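Local coordinates for protein cytosolic IMP-GMP specific 5'-nucleotidase (Legionella pneumophila subsp. pneumophila, PDB 4OHF) that probably removes the 5'-phosphate from nucleoside monophosphates such as IMP and GMP in the cytosol, as a magnesium-dependent hydrolase of the HAD clan, at residues Y54-E57 with I58-F61; V164-V167 with H168-T172. All blocks are in the same frame, centred on the assembly; numbering follows the deposited sequence.

Contact 1 (Y54-E57 with I58-F61); sequences YPEE and IKKF
Ile58 N reaches back three residues to give Pro55 O a hydrogen bond of 3.1 Å, with the donor standing 51° above the carbonyl plane. The same oxygen also touches the gamma branch, 3.3 Å from Ile58 CG1. With CG1 lodged between the backbone N and the carbonyl carbon (chi1 71°), CD1 is carried back to Tyr54 and meets its CB at 3.9 Å. The rest of the Tyr54 side chain packs on Met150 and Pro151, and its hydroxyl is hydrogen-bonded to Asp159.

Lys59 turns to the exposed side. Its chain is extended beyond CG and lies alongside that of Glu56, which folds at chi2 to meet it, so that Lys59 NZ reaches Glu56 OE2 in a salt bridge of 2.6 Å. The ammonium approaches from above the carboxylate plane, 38° out of it. Such i to i+3 pairing suits the 3-10 turn that residues 58-60 belong to, in the loop between helix 33-51 and strand 73-75.

Lys60 follows the same spacing, running beside Glu57. Here the touch is made by the aliphatic chain, CD lying 3.4 Å from Glu57 OE1, while NZ stays 5.7 Å from that oxygen.

Phe61 closes the turn with a backbone bond from its N to Ile58 O. Its ring lays one face over Ile58 CA, which stands 3.8 Å above the ring centre. Leu139 and Leu142 of helix 129-143 also pack against this ring.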
loop_
_atom_site.group_PDB
_atom_site.type_symbol
_atom_site.label_atom_id
_atom_site.label_comp_id
_atom_site.label_asym_id
_atom_site.label_seq_id
_atom_site.Cartn_x
_atom_site.Cartn_y
_atom_site.Cartn_z
ATOM N N TYR B 54 -28.387 14.545 15.596
ATOM C CA TYR B 54 -28.826 14.698 14.208
ATOM C C TYR B 54 -30.228 15.311 14.219
ATOM O O TYR B 54 -30.901 15.316 15.253
ATOM C CB TYR B 54 -28.872 13.330 13.512
ATOM C CG TYR B 54 -27.623 12.951 12.738
ATOM C CD1 TYR B 54 -27.600 13.015 11.343
ATOM C CD2 TYR B 54 -26.472 12.505 13.395
ATOM C CE1 TYR B 54 -26.466 12.642 10.620
ATOM C CE2 TYR B 54 -25.331 12.131 12.678
ATOM C CZ TYR B 54 -25.338 12.202 11.293
ATOM O OH TYR B 54 -24.220 11.832 10.584
ATOM N N PRO B 55 -30.691 15.830 13.068
ATOM C CA PRO B 55 -32.025 16.434 12.991
ATOM C C PRO B 55 -33.102 15.597 13.682
ATOM O O PRO B 55 -33.128 14.374 13.551
ATOM C CB PRO B 55 -32.259 16.552 11.488
ATOM C CG PRO B 55 -30.889 16.852 10.978
ATOM C CD PRO B 55 -30.019 15.879 11.755
ATOM N N GLU B 56 -33.980 16.266 14.419
ATOM C CA GLU B 56 -35.063 15.596 15.130
ATOM C C GLU B 56 -35.973 14.898 14.128
ATOM O O GLU B 56 -36.804 14.063 14.489
ATOM C CB GLU B 56 -35.869 16.621 15.936
ATOM C CG GLU B 56 -35.186 17.096 17.213
ATOM C CD GLU B 56 -35.542 16.240 18.421
ATOM O OE1 GLU B 56 -34.872 16.380 19.470
ATOM O OE2 GLU B 56 -36.500 15.438 18.326
ATOM N N GLU B 57 -35.797 15.244 12.861
ATOM C CA GLU B 57 -36.604 14.676 11.794
ATOM C C GLU B 57 -36.347 13.181 11.541
ATOM O O GLU B 57 -37.260 12.449 11.156
ATOM C CB GLU B 57 -36.369 15.481 10.510
ATOM C CG GLU B 57 -37.411 15.266 9.427
ATOM C CD GLU B 57 -38.818 15.620 9.890
ATOM O OE1 GLU B 57 -39.314 14.973 10.837
ATOM O OE2 GLU B 57 -39.430 16.544 9.309
ATOM N N ILE B 58 -35.118 12.722 11.772
ATOM C CA ILE B 58 -34.782 11.320 11.535
ATOM C C ILE B 58 -35.619 10.332 12.346
ATOM O O ILE B 58 -35.902 9.224 11.884
ATOM C CB ILE B 58 -33.294 11.024 11.824
ATOM C CG1 ILE B 58 -33.019 11.089 13.321
ATOM C CG2 ILE B 58 -32.415 12.016 11.101
ATOM C CD1 ILE B 58 -31.631 10.623 13.692
ATOM N N LYS B 59 -36.009 10.721 13.554
ATOM C CA LYS B 59 -36.809 9.840 14.398
ATOM C C LYS B 59 -38.089 9.442 13.666
ATOM O O LYS B 59 -38.705 8.425 13.978
ATOM C CB LYS B 59 -37.173 10.545 15.708
ATOM C CG LYS B 59 -35.987 11.070 16.502
ATOM C CD LYS B 59 -36.449 11.860 17.729
ATOM C CE LYS B 59 -35.277 12.479 18.474
ATOM N NZ LYS B 59 -35.726 13.321 19.618
ATOM N N LYS B 60 -38.477 10.248 12.687
ATOM C CA LYS B 60 -39.692 10.001 11.915
ATOM C C LYS B 60 -39.493 8.961 10.801
ATOM O O LYS B 60 -40.460 8.391 10.291
ATOM C CB LYS B 60 -40.176 11.323 11.316
ATOM C CG LYS B 60 -41.675 11.566 11.425
ATOM C CD LYS B 60 -42.032 12.997 11.009
ATOM C CE LYS B 60 -43.523 13.267 11.159
ATOM N NZ LYS B 60 -44.338 12.350 10.310
ATOM N N PHE B 61 -38.238 8.720 10.430
ATOM C CA PHE B 61 -37.907 7.758 9.380
ATOM C C PHE B 61 -38.608 6.411 9.541
ATOM O O PHE B 61 -38.596 5.814 10.615
ATOM C CB PHE B 61 -36.391 7.533 9.329
ATOM C CG PHE B 61 -35.626 8.660 8.684
ATOM C CD1 PHE B 61 -34.235 8.621 8.623
ATOM C CD2 PHE B 61 -36.289 9.751 8.127
ATOM C CE1 PHE B 61 -33.515 9.648 8.019
ATOM C CE2 PHE B 61 -35.581 10.777 7.526
ATOM C CZ PHE B 61 -34.188 10.724 7.472
#

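Contact 2 (V164-V167 with H168-T172); sequences VDKV and HSDGT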
loop_
_atom_site.group_PDB
_atom_site.type_symbol
_atom_site.label_atom_id
_atom_site.label_comp_id
_atom_site.label_asym_id
_atom_site.label_seq_id
_atom_site.Cartn_x
_atom_site.Cartn_y
_atom_site.Cartn_z
ATOM N N VAL B 164 -23.681 1.396 14.647
ATOM C CA VAL B 164 -23.872 -0.038 14.456
ATOM C C VAL B 164 -22.901 -0.821 15.339
ATOM O O VAL B 164 -23.292 -1.785 16.004
ATOM C CB VAL B 164 -23.651 -0.471 12.975
ATOM C CG1 VAL B 164 -23.957 -1.947 12.829
ATOM C CG2 VAL B 164 -24.536 0.329 12.043
ATOM N N ASP B 165 -21.635 -0.406 15.338
ATOM C CA ASP B 165 -20.624 -1.080 16.150
ATOM C C ASP B 165 -20.949 -0.894 17.626
ATOM O O ASP B 165 -20.821 -1.826 18.426
ATOM C CB ASP B 165 -19.219 -0.523 15.876
ATOM C CG ASP B 165 -18.797 -0.671 14.425
ATOM O OD1 ASP B 165 -19.099 -1.727 13.815
ATOM O OD2 ASP B 165 -18.148 0.269 13.901
ATOM N N LYS B 166 -21.377 0.314 17.981
ATOM C CA LYS B 166 -21.710 0.622 19.361
ATOM C C LYS B 166 -22.874 -0.229 19.836
ATOM O O LYS B 166 -22.777 -0.929 20.842
ATOM C CB LYS B 166 -22.074 2.097 19.502
ATOM C CG LYS B 166 -21.622 2.702 20.822
ATOM C CD LYS B 166 -20.094 2.666 20.928
ATOM C CE LYS B 166 -19.587 3.266 22.229
ATOM N NZ LYS B 166 -18.091 3.280 22.264
ATOM N N VAL B 167 -23.975 -0.166 19.096
ATOM C CA VAL B 167 -25.172 -0.917 19.440
ATOM C C VAL B 167 -24.879 -2.418 19.550
ATOM O O VAL B 167 -25.581 -3.145 20.256
ATOM C CB VAL B 167 -26.293 -0.664 18.396
ATOM C CG1 VAL B 167 -26.020 -1.436 17.130
ATOM C CG2 VAL B 167 -27.632 -1.038 18.976
ATOM N N HIS B 168 -23.837 -2.872 18.857
ATOM C CA HIS B 168 -23.450 -4.280 18.901
ATOM C C HIS B 168 -22.492 -4.568 20.050
ATOM O O HIS B 168 -22.093 -5.712 20.260
ATOM C CB HIS B 168 -22.807 -4.722 17.578
ATOM C CG HIS B 168 -23.755 -5.431 16.653
ATOM N ND1 HIS B 168 -24.645 -4.764 15.835
ATOM C CD2 HIS B 168 -23.982 -6.753 16.455
ATOM C CE1 HIS B 168 -25.378 -5.643 15.174
ATOM N NE2 HIS B 168 -24.997 -6.857 15.532
ATOM N N SER B 169 -22.136 -3.527 20.796
ATOM C CA SER B 169 -21.224 -3.658 21.927
ATOM C C SER B 169 -21.918 -3.222 23.204
ATOM O O SER B 169 -21.612 -3.717 24.289
ATOM C CB SER B 169 -19.982 -2.797 21.703
ATOM O OG SER B 169 -19.307 -3.180 20.520
ATOM N N ASP B 170 -22.844 -2.281 23.066
ATOM C CA ASP B 170 -23.609 -1.772 24.199
ATOM C C ASP B 170 -24.288 -2.909 24.924
ATOM O O ASP B 170 -24.372 -2.926 26.151
ATOM C CB ASP B 170 -24.704 -0.821 23.730
ATOM C CG ASP B 170 -24.234 0.598 23.626
ATOM O OD1 ASP B 170 -23.676 1.108 24.623
ATOM O OD2 ASP B 170 -24.430 1.208 22.554
ATOM N N GLY B 171 -24.783 -3.858 24.147
ATOM C CA GLY B 171 -25.494 -4.967 24.735
ATOM C C GLY B 171 -26.958 -4.580 24.686
ATOM O O GLY B 171 -27.834 -5.340 25.100
ATOM N N THR B 172 -27.221 -3.380 24.181
ATOM C CA THR B 172 -28.590 -2.888 24.051
ATOM C C THR B 172 -29.393 -3.818 23.135
ATOM O O THR B 172 -30.555 -4.114 23.402
ATOM C CB THR B 172 -28.616 -1.446 23.467
ATOM O OG1 THR B 172 -27.514 -1.269 22.561
ATOM C CG2 THR B 172 -28.516 -0.413 24.581
#
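The imidazole of His168 leans back along the helix beside Val164 and presents an edge to that residue's carbonyl. Val164 O lies only 14° out of the ring plane and accepts a hydrogen bond from His168 ND1 at 3.3 Å, although the donor is tilted 31° from the carbonyl plane. Val167 CG1 approaches the ring obliquely, 3.8 Å from His168 ND1. Beyond the two segments, the ring of Phe128 meets the imidazole with the two planes steeply inclined.

Ser169 repeats the backward grip one residue on. Its OG, swung opposite the carbonyl carbon, gives its proton to Asp165 O at 2.9 Å. Lys166 O is held twice, by Ser169 N from above the carbonyl plane and by Asp170 N at 2.6 Å, almost in line with the C=O bond. Asp170 OD2 rests 3.6 Å from Lys166 CG and forms a salt bridge with Arg47 of helix 33-51. On the buried side, Val167 CG2 meets Thr172 OG1 at 3.6 Å, the two side chains crossing at about a right angle.

Mixed i to i+3 and i to i+4 bonding marks a helix running out. Gly171, with positive phi, ends helix 153-170 and is also the N-cap of helix 172-178: a glycine-terminated helix-to-helix junction, with the His168 side chain about 8 Å from that of the magnesium ligand Asp25.

Helix 33-51 is the shared neighbour of both contacts, whose centres lie about 20 Å apart without touching. Contact 1 packs on it through Leu48, Ala49 and Tyr41, contact 2 through Leu43, Val44 and Arg47. Each buries two residues, Tyr54 and Ile58 in the first and Val164 and Val167 in the second, and turns its charged residues largely outward. Contact 1, in a loop away from the annotated sites, pairs side chain with side chain through a surface ion pair. In contact 2, nearer the magnesium ion, imidazole and hydroxyl groups bind main-chain carbonyls, and the salt bridge goes to another helix.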